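Local coordinates for NADPH-flavin oxidoreductase (Vibrio harveyi, PDB 1BKJ), which catalyses the NADPH-dependent reduction of FMN to FMNH2, supplying reduced flavin to luciferase for bioluminescence, at residues K56-V70 with I129-L142. Residues are numbered along the deposited sequence; the frame is centred on the assembly and turned at random.
With FMN (flavin mononucleotide), chain D.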
loop_
_atom_site.group_PDB
_atom_site.type_symbol
_atom_site.label_atom_id
_atom_site.label_comp_id
_atom_site.label_asym_id
_atom_site.label_seq_id
_atom_site.Cartn_x
_atom_site.Cartn_y
_atom_site.Cartn_z
ATOM N N LYS A 56 25.361 -3.171 9.008
ATOM C CA LYS A 56 24.154 -3.764 8.414
ATOM C C LYS A 56 23.659 -2.876 7.271
ATOM O O LYS A 56 23.221 -3.392 6.248
ATOM C CB LYS A 56 23.050 -3.969 9.451
ATOM C CG LYS A 56 23.277 -5.190 10.310
ATOM C CD LYS A 56 22.041 -5.580 11.085
ATOM C CE LYS A 56 22.310 -6.820 11.923
ATOM N NZ LYS A 56 21.029 -7.445 12.359
ATOM N N ARG A 57 23.826 -1.557 7.422
ATOM C CA ARG A 57 23.444 -0.551 6.403
ATOM C C ARG A 57 24.275 -0.649 5.132
ATOM O O ARG A 57 23.763 -0.390 4.038
ATOM C CB ARG A 57 23.606 0.864 6.938
ATOM C CG ARG A 57 22.540 1.308 7.872
ATOM C CD ARG A 57 21.428 2.009 7.137
ATOM N NE ARG A 57 20.825 2.977 8.047
ATOM C CZ ARG A 57 20.778 4.285 7.837
ATOM N NH1 ARG A 57 21.277 4.814 6.730
ATOM N NH2 ARG A 57 20.298 5.073 8.787
ATOM N N ASN A 58 25.565 -0.973 5.294
ATOM C CA ASN A 58 26.487 -1.125 4.174
ATOM C C ASN A 58 26.096 -2.392 3.390
ATOM O O ASN A 58 26.011 -2.369 2.147
ATOM C CB ASN A 58 27.939 -1.191 4.679
ATOM N N GLU A 59 25.734 -3.446 4.132
ATOM C CA GLU A 59 25.317 -4.718 3.542
ATOM C C GLU A 59 23.957 -4.560 2.844
ATOM O O GLU A 59 23.755 -5.122 1.760
ATOM C CB GLU A 59 25.258 -5.832 4.598
ATOM C CG GLU A 59 26.626 -6.245 5.159
ATOM C CD GLU A 59 26.548 -7.342 6.234
ATOM O OE1 GLU A 59 26.555 -8.533 5.862
ATOM O OE2 GLU A 59 26.498 -7.022 7.450
ATOM N N LEU A 60 23.065 -3.749 3.427
ATOM C CA LEU A 60 21.739 -3.501 2.841
ATOM C C LEU A 60 21.786 -2.667 1.559
ATOM O O LEU A 60 20.993 -2.897 0.643
ATOM C CB LEU A 60 20.773 -2.883 3.854
ATOM C CG LEU A 60 20.206 -3.861 4.893
ATOM C CD1 LEU A 60 19.518 -3.109 5.995
ATOM C CD2 LEU A 60 19.274 -4.861 4.247
ATOM N N ALA A 61 22.755 -1.752 1.467
ATOM C CA ALA A 61 22.933 -0.924 0.271
ATOM C C ALA A 61 23.346 -1.798 -0.903
ATOM O O ALA A 61 22.859 -1.617 -2.007
ATOM C CB ALA A 61 23.969 0.180 0.522
ATOM N N GLN A 62 24.161 -2.813 -0.615
ATOM C CA GLN A 62 24.631 -3.764 -1.613
ATOM C C GLN A 62 23.478 -4.677 -2.022
ATOM O O GLN A 62 23.257 -4.913 -3.215
ATOM C CB GLN A 62 25.789 -4.592 -1.046
ATOM C CG GLN A 62 26.409 -5.585 -2.010
ATOM C CD GLN A 62 27.536 -6.335 -1.375
ATOM O OE1 GLN A 62 28.572 -5.753 -1.029
ATOM N NE2 GLN A 62 27.341 -7.629 -1.180
ATOM N N PHE A 63 22.707 -5.126 -1.030
ATOM C CA PHE A 63 21.573 -6.008 -1.274
ATOM C C PHE A 63 20.437 -5.324 -2.015
ATOM O O PHE A 63 19.585 -5.992 -2.582
ATOM C CB PHE A 63 21.077 -6.628 0.031
ATOM C CG PHE A 63 21.960 -7.730 0.572
ATOM C CD1 PHE A 63 22.761 -8.510 -0.285
ATOM C CD2 PHE A 63 21.999 -7.987 1.952
ATOM C CE1 PHE A 63 23.600 -9.534 0.224
ATOM C CE2 PHE A 63 22.831 -9.008 2.481
ATOM C CZ PHE A 63 23.635 -9.783 1.614
ATOM N N ALA A 64 20.463 -3.992 -2.035
ATOM C CA ALA A 64 19.473 -3.177 -2.736
ATOM C C ALA A 64 19.914 -2.901 -4.173
ATOM O O ALA A 64 19.172 -2.293 -4.943
ATOM C CB ALA A 64 19.248 -1.857 -1.993
ATOM N N GLY A 65 21.116 -3.358 -4.525
ATOM C CA GLY A 65 21.658 -3.161 -5.865
ATOM C C GLY A 65 22.617 -1.997 -5.929
ATOM O O GLY A 65 22.603 -1.232 -6.895
ATOM N N ASN A 66 23.461 -1.894 -4.897
ATOM C CA ASN A 66 24.453 -0.820 -4.728
ATOM C C ASN A 66 23.836 0.584 -4.805
ATOM O O ASN A 66 24.281 1.448 -5.572
ATOM C CB ASN A 66 25.654 -0.980 -5.676
ATOM C CG ASN A 66 26.518 -2.175 -5.322
ATOM O OD1 ASN A 66 26.854 -2.404 -4.154
ATOM N ND2 ASN A 66 26.890 -2.942 -6.330
ATOM N N GLN A 67 22.746 0.770 -4.063
ATOM C CA GLN A 67 22.070 2.066 -4.011
ATOM C C GLN A 67 22.656 2.753 -2.776
ATOM O O GLN A 67 22.274 2.446 -1.645
ATOM C CB GLN A 67 20.548 1.877 -3.926
ATOM C CG GLN A 67 19.960 1.156 -5.155
ATOM C CD GLN A 67 18.445 1.217 -5.215
ATOM O OE1 GLN A 67 17.871 2.290 -5.221
ATOM N NE2 GLN A 67 17.796 0.057 -5.274
ATOM N N ALA A 68 23.645 3.620 -3.023
ATOM C CA ALA A 68 24.401 4.347 -1.995
ATOM C C ALA A 68 23.615 5.125 -0.935
ATOM O O ALA A 68 24.030 5.182 0.229
ATOM C CB ALA A 68 25.435 5.255 -2.659
ATOM N N TYR A 69 22.470 5.675 -1.321
ATOM C CA TYR A 69 21.624 6.425 -0.410
ATOM C C TYR A 69 20.978 5.602 0.716
ATOM O O TYR A 69 20.383 6.152 1.635
ATOM C CB TYR A 69 20.589 7.240 -1.181
ATOM C CG TYR A 69 20.089 6.605 -2.454
ATOM C CD1 TYR A 69 20.814 6.754 -3.655
ATOM C CD2 TYR A 69 18.896 5.845 -2.472
ATOM C CE1 TYR A 69 20.363 6.159 -4.861
ATOM C CE2 TYR A 69 18.434 5.241 -3.670
ATOM C CZ TYR A 69 19.177 5.403 -4.857
ATOM O OH TYR A 69 18.747 4.834 -6.032
ATOM N N VAL A 70 21.133 4.282 0.659
ATOM C CA VAL A 70 20.635 3.405 1.716
ATOM C C VAL A 70 21.621 3.541 2.882
ATOM O O VAL A 70 21.213 3.481 4.034
ATOM C CB VAL A 70 20.533 1.953 1.235
ATOM C CG1 VAL A 70 20.265 0.986 2.393
ATOM C CG2 VAL A 70 19.453 1.832 0.183
ATOM N N ILE A 129 12.580 1.765 -1.314
ATOM C CA ILE A 129 13.630 0.881 -1.837
ATOM C C ILE A 129 13.077 -0.544 -2.013
ATOM O O ILE A 129 13.114 -1.359 -1.079
ATOM C CB ILE A 129 14.928 0.872 -0.916
ATOM C CG1 ILE A 129 15.479 2.300 -0.681
ATOM C CG2 ILE A 129 16.032 -0.041 -1.505
ATOM C CD1 ILE A 129 15.986 3.030 -1.910
ATOM N N GLY A 130 12.561 -0.825 -3.210
ATOM C CA GLY A 130 12.028 -2.143 -3.515
ATOM C C GLY A 130 13.110 -3.086 -4.010
ATOM O O GLY A 130 12.882 -4.294 -4.125
ATOM N N GLY A 131 14.298 -2.523 -4.262
ATOM C CA GLY A 131 15.457 -3.271 -4.725
ATOM C C GLY A 131 15.911 -4.388 -3.801
ATOM O O GLY A 131 16.552 -5.327 -4.259
ATOM N N LEU A 132 15.558 -4.296 -2.517
ATOM C CA LEU A 132 15.880 -5.310 -1.512
ATOM C C LEU A 132 15.327 -6.689 -1.856
ATOM O O LEU A 132 15.906 -7.706 -1.463
ATOM C CB LEU A 132 15.321 -4.900 -0.140
ATOM C CG LEU A 132 15.980 -3.737 0.608
ATOM C CD1 LEU A 132 15.262 -3.513 1.941
ATOM C CD2 LEU A 132 17.457 -4.035 0.830
ATOM N N ARG A 133 14.223 -6.713 -2.609
ATOM C CA ARG A 133 13.554 -7.967 -3.020
ATOM C C ARG A 133 14.359 -8.841 -3.988
ATOM O O ARG A 133 14.166 -10.061 -4.034
ATOM C CB ARG A 133 12.146 -7.706 -3.582
ATOM C CG ARG A 133 11.133 -7.274 -2.521
ATOM C CD ARG A 133 9.675 -7.473 -2.971
ATOM N NE ARG A 133 9.369 -6.831 -4.243
ATOM C CZ ARG A 133 9.074 -5.544 -4.411
ATOM N NH1 ARG A 133 9.030 -4.700 -3.384
ATOM N NH2 ARG A 133 8.857 -5.085 -5.633
ATOM N N ASN A 134 15.317 -8.233 -4.690
ATOM C CA ASN A 134 16.169 -8.980 -5.615
ATOM C C ASN A 134 17.179 -9.888 -4.859
ATOM O O ASN A 134 17.678 -10.874 -5.402
ATOM C CB ASN A 134 16.845 -8.030 -6.617
ATOM C CG ASN A 134 17.246 -8.735 -7.903
ATOM O OD1 ASN A 134 16.450 -9.482 -8.492
ATOM N ND2 ASN A 134 18.499 -8.552 -8.317
ATOM N N SER A 135 17.393 -9.578 -3.578
ATOM C CA SER A 135 18.261 -10.334 -2.665
ATOM C C SER A 135 17.441 -10.619 -1.394
ATOM O O SER A 135 17.962 -10.551 -0.278
ATOM C CB SER A 135 19.493 -9.503 -2.301
ATOM O OG SER A 135 20.383 -9.389 -3.398
ATOM N N ALA A 136 16.166 -10.980 -1.581
ATOM C CA ALA A 136 15.214 -11.240 -0.488
ATOM C C ALA A 136 15.651 -12.183 0.637
ATOM O O ALA A 136 15.631 -11.780 1.794
ATOM C CB ALA A 136 13.873 -11.669 -1.051
ATOM N N ALA A 137 16.105 -13.390 0.291
ATOM C CA ALA A 137 16.559 -14.390 1.271
ATOM C C ALA A 137 17.758 -13.910 2.112
ATOM O O ALA A 137 17.805 -14.141 3.324
ATOM C CB ALA A 137 16.890 -15.705 0.573
ATOM N N GLN A 138 18.680 -13.179 1.481
ATOM C CA GLN A 138 19.851 -12.645 2.178
ATOM C C GLN A 138 19.498 -11.502 3.142
ATOM O O GLN A 138 20.031 -11.442 4.247
ATOM C CB GLN A 138 20.909 -12.198 1.175
ATOM C CG GLN A 138 21.399 -13.300 0.221
ATOM C CD GLN A 138 20.800 -13.159 -1.176
ATOM O OE1 GLN A 138 19.612 -13.452 -1.406
ATOM N NE2 GLN A 138 21.616 -12.672 -2.118
ATOM N N VAL A 139 18.568 -10.629 2.737
ATOM C CA VAL A 139 18.100 -9.500 3.564
ATOM C C VAL A 139 17.319 -10.058 4.766
ATOM O O VAL A 139 17.503 -9.603 5.895
ATOM C CB VAL A 139 17.192 -8.532 2.731
ATOM C CG1 VAL A 139 16.513 -7.474 3.615
ATOM C CG2 VAL A 139 18.013 -7.852 1.673
ATOM N N ASP A 140 16.495 -11.074 4.498
ATOM C CA ASP A 140 15.662 -11.762 5.497
ATOM C C ASP A 140 16.513 -12.391 6.610
ATOM O O ASP A 140 16.169 -12.284 7.784
ATOM C CB ASP A 140 14.823 -12.826 4.783
ATOM C CG ASP A 140 13.831 -13.515 5.689
ATOM O OD1 ASP A 140 14.250 -14.359 6.501
ATOM O OD2 ASP A 140 12.619 -13.253 5.551
ATOM N N GLU A 141 17.626 -13.017 6.230
ATOM C CA GLU A 141 18.539 -13.646 7.179
ATOM C C GLU A 141 19.299 -12.593 7.981
ATOM O O GLU A 141 19.483 -12.748 9.193
ATOM C CB GLU A 141 19.517 -14.579 6.452
ATOM N N LEU A 142 19.676 -11.494 7.318
ATOM C CA LEU A 142 20.422 -10.387 7.950
ATOM C C LEU A 142 19.632 -9.723 9.071
ATOM O O LEU A 142 20.182 -9.427 10.142
ATOM C CB LEU A 142 20.827 -9.339 6.892
ATOM C CG LEU A 142 21.716 -8.151 7.285
ATOM C CD1 LEU A 142 23.017 -8.641 7.912
ATOM C CD2 LEU A 142 22.006 -7.322 6.057
HETATM N N1 FMN D . 13.603 4.317 -6.291
HETATM C C2 FMN D . 14.941 4.010 -6.217
HETATM O O2 FMN D . 15.837 4.716 -6.604
HETATM N N3 FMN D . 15.173 2.736 -5.718
HETATM C C4 FMN D . 14.211 1.705 -5.504
HETATM O O4 FMN D . 14.618 0.603 -5.185
HETATM C C4A FMN D . 12.850 2.110 -5.709
HETATM N N5 FMN D . 11.883 1.223 -5.252
HETATM C C5A FMN D . 10.544 1.629 -5.141
HETATM C C6 FMN D . 9.657 0.751 -4.545
HETATM C C7 FMN D . 8.328 1.125 -4.351
HETATM C C7M FMN D . 7.444 0.176 -3.489
HETATM C C8 FMN D . 7.880 2.396 -4.811
HETATM C C8M FMN D . 6.451 2.830 -4.768
HETATM C C9 FMN D . 8.753 3.273 -5.401
HETATM C C9A FMN D . 10.125 2.913 -5.574
HETATM N N10 FMN D . 11.126 3.810 -6.100
HETATM C C10 FMN D . 12.498 3.453 -6.082
HETATM C "C1'" FMN D . 10.845 5.120 -6.355
HETATM C "C2'" FMN D . 10.604 5.521 -7.792
HETATM O "O2'" FMN D . 11.317 4.990 -8.826
HETATM C "C3'" FMN D . 9.622 6.587 -8.045
HETATM O "O3'" FMN D . 8.545 6.675 -7.147
HETATM C "C4'" FMN D . 9.314 7.104 -9.424
HETATM O "O4'" FMN D . 10.187 6.819 -10.491
HETATM C "C5'" FMN D . 8.384 8.205 -9.611
HETATM O "O5'" FMN D . 9.198 9.354 -9.225
HETATM P P FMN D . 8.927 10.287 -7.916
HETATM O O1P FMN D . 7.684 10.967 -8.232
HETATM O O2P FMN D . 10.159 11.110 -7.840
HETATM O O3P FMN D . 8.673 9.418 -6.744
#
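FMN O4 is where Q67 and the turn after I129 meet in this nitroreductase-family flavin pocket: Q67 NE2 reaches it at 3.2 Å and G131 N at 3.3 Å, with a weak third bond from G130 N, whose straighter bond goes to FMN N5 at 3.0 Å. Q67 OE1 accepts the N-H of FMN N3 (2.8 Å, 172°). With NE2 also giving to A64 O, 2.7 Å away and close to the amide plane, the flip of the amide is set. G131 CA lies against A64 O (3.8 Å). The I129 side chain fills in between A64 and Y69, CG2 on A64 CB (3.7 Å) and CD1 at the Y69 ring edge. Farther from the flavin, helices 56-63 and 136-142 run nearly antiparallel (166°). Q138 CB sits over one face of the F63 ring, 3.7 Å from CZ. L142, its CG anti to the backbone N (chi1 -175°), is a knob among K56, E59, L60 and F63, with CD2 at the F63 ring edge. K56 NZ bonds to L142 O and to N179 O of the second subunit. O4 thus takes donors from both segments and N5 from G130 N, probably drawing electron density from that side of the oxidised flavin, consistent with favouring hydride uptake at N5.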